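Local coordinates for dual specificity protein phosphatase 8 (PDB 4JMK) that probably dephosphorylates phosphotyrosine, phosphoserine and phosphothreonine in proteins and so restrains mitogen-activated protein kinases, the part here being its dual specificity phosphatase catalytic domain, at residues Tyr31-Ser36 against Ala96-Ala101. The protein carries 1 engineered substitution. Numbering follows the deposited sequence.
Sequences YVLNAS and ATIAIA
Ile98 reaches out from helix 94-107 and lays its two branches over two residues of segment 31-36, Leu33 of strand 29-34 and Ala35, two residues on. The branches share the work. The methyl CG2 meets Leu33, with Ile98 CG2 4.0 Å from Leu33 CD2, while the longer arm runs on to Ala35, where Ile98 CD1 lies 3.8 Å from Ala35 CB. A beta-branched residue suits this place because one side chain can serve two neighbours at once, and the nearly extended CG1 arm (chi2 169°) carries CD1 across to the short methyl of Ala35. The CB of Leu33 already points to the helix, and with CG anti to the backbone N (chi1 -173°) the branch continues outward until CD2 meets Ile98 CG2, so that the two branched chains pass at a slant and touch by methyls alone. Alanine, with its single methyl, lets the backbone approach the helix here, where the CA atoms of Ala35 and Ile98 are the nearest across the two segments (8.4 Å).

Between Leu33 and Ala35, Asn34 points away from the helix. Asn34 OD1 accepts a hydrogen bond from Ser36 OG at 2.7 Å, in the carbonyl plane and on a lone pair, while Asn34 ND2 bonds the carbonyl of Cys39; polar residues thus tie down the turn on the far side from the apolar contact. Leu33 is also paired through its backbone with strand 83-87, the strand leading into the phosphate-binding loop of this family, and Ala35 lies near Ser88, the engineered residue at the predicted catalytic cysteine position. Joining central sheet to helix close to the active site by buried methyls alone, the contact depends on shape and exclusion of water, with no polar bond to fix its direction.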
loop_
_atom_site.group_PDB
_atom_site.type_symbol
_atom_site.label_atom_id
_atom_site.label_comp_id
_atom_site.label_asym_id
_atom_site.label_seq_id
_atom_site.Cartn_x
_atom_site.Cartn_y
_atom_site.Cartn_z
ATOM N N TYR A 31 -4.455 -3.956 11.642
ATOM C CA TYR A 31 -4.906 -4.150 10.256
ATOM C C TYR A 31 -3.735 -4.525 9.351
ATOM O O TYR A 31 -2.642 -3.962 9.485
ATOM C CB TYR A 31 -5.491 -2.849 9.701
ATOM C CG TYR A 31 -6.912 -2.547 10.111
ATOM C CD1 TYR A 31 -7.212 -2.124 11.396
ATOM C CD2 TYR A 31 -7.947 -2.649 9.195
ATOM C CE1 TYR A 31 -8.508 -1.821 11.758
ATOM C CE2 TYR A 31 -9.245 -2.352 9.546
ATOM C CZ TYR A 31 -9.518 -1.940 10.826
ATOM O OH TYR A 31 -10.812 -1.643 11.177
ATOM N N VAL A 32 -3.988 -5.430 8.412
ATOM C CA VAL A 32 -2.960 -5.900 7.472
ATOM C C VAL A 32 -3.476 -5.958 6.038
ATOM O O VAL A 32 -4.507 -6.598 5.753
ATOM C CB VAL A 32 -2.438 -7.304 7.839
ATOM C CG1 VAL A 32 -1.502 -7.845 6.715
ATOM C CG2 VAL A 32 -1.692 -7.266 9.177
ATOM N N LEU A 33 -2.755 -5.289 5.140
ATOM C CA LEU A 33 -2.996 -5.388 3.705
ATOM C C LEU A 33 -1.830 -6.158 3.100
ATOM O O LEU A 33 -0.699 -5.673 3.074
ATOM C CB LEU A 33 -3.104 -3.991 3.077
ATOM C CG LEU A 33 -3.507 -3.894 1.607
ATOM C CD1 LEU A 33 -4.722 -4.692 1.329
ATOM C CD2 LEU A 33 -3.756 -2.421 1.225
ATOM N N ASN A 34 -2.120 -7.364 2.632
ATOM C CA ASN A 34 -1.117 -8.327 2.190
ATOM C C ASN A 34 -1.146 -8.378 0.672
ATOM O O ASN A 34 -2.092 -8.923 0.081
ATOM C CB ASN A 34 -1.502 -9.685 2.782
ATOM C CG ASN A 34 -0.559 -10.806 2.394
ATOM O OD1 ASN A 34 0.112 -10.761 1.363
ATOM N ND2 ASN A 34 -0.549 -11.855 3.206
ATOM N N ALA A 35 -0.121 -7.806 0.040
ATOM C CA ALA A 35 -0.072 -7.730 -1.418
ATOM C C ALA A 35 0.798 -8.854 -1.944
ATOM O O ALA A 35 1.958 -8.634 -2.295
ATOM C CB ALA A 35 0.480 -6.380 -1.863
ATOM N N SER A 36 0.243 -10.063 -1.971
ATOM C CA SER A 36 0.980 -11.248 -2.407
ATOM C C SER A 36 0.028 -12.425 -2.517
ATOM O O SER A 36 -1.085 -12.370 -1.989
ATOM C CB SER A 36 2.053 -11.607 -1.385
ATOM O OG SER A 36 1.467 -12.332 -0.312
ATOM N N ALA A 96 4.952 -1.425 -1.871
ATOM C CA ALA A 96 5.417 -0.047 -2.014
ATOM C C ALA A 96 4.527 0.710 -3.002
ATOM O O ALA A 96 4.160 1.867 -2.774
ATOM C CB ALA A 96 6.875 -0.037 -2.482
ATOM N N THR A 97 4.168 0.051 -4.099
ATOM C CA THR A 97 3.327 0.710 -5.106
ATOM C C THR A 97 1.949 1.070 -4.536
ATOM O O THR A 97 1.416 2.150 -4.799
ATOM C CB THR A 97 3.207 -0.154 -6.380
ATOM O OG1 THR A 97 4.525 -0.422 -6.887
ATOM C CG2 THR A 97 2.411 0.590 -7.455
ATOM N N ILE A 98 1.380 0.188 -3.727
ATOM C CA ILE A 98 0.095 0.505 -3.093
ATOM C C ILE A 98 0.192 1.733 -2.189
ATOM O O ILE A 98 -0.663 2.629 -2.259
ATOM C CB ILE A 98 -0.477 -0.714 -2.349
ATOM C CG1 ILE A 98 -0.912 -1.761 -3.378
ATOM C CG2 ILE A 98 -1.673 -0.317 -1.438
ATOM C CD1 ILE A 98 -1.259 -3.136 -2.787
ATOM N N ALA A 99 1.241 1.796 -1.365
ATOM C CA ALA A 99 1.469 2.959 -0.503
ATOM C C ALA A 99 1.588 4.239 -1.319
ATOM O O ALA A 99 1.046 5.289 -0.927
ATOM C CB ALA A 99 2.720 2.759 0.338
ATOM N N ILE A 100 2.304 4.162 -2.438
ATOM C CA ILE A 100 2.473 5.342 -3.304
ATOM C C ILE A 100 1.130 5.787 -3.855
ATOM O O ILE A 100 0.814 6.973 -3.817
ATOM C CB ILE A 100 3.482 5.089 -4.458
ATOM C CG1 ILE A 100 4.873 4.849 -3.867
ATOM C CG2 ILE A 100 3.534 6.296 -5.407
ATOM C CD1 ILE A 100 5.866 4.180 -4.818
ATOM N N ALA A 101 0.336 4.847 -4.361
ATOM C CA ALA A 101 -0.997 5.191 -4.866
ATOM C C ALA A 101 -1.876 5.826 -3.782
ATOM O O ALA A 101 -2.653 6.744 -4.057
ATOM C CB ALA A 101 -1.678 3.956 -5.461
#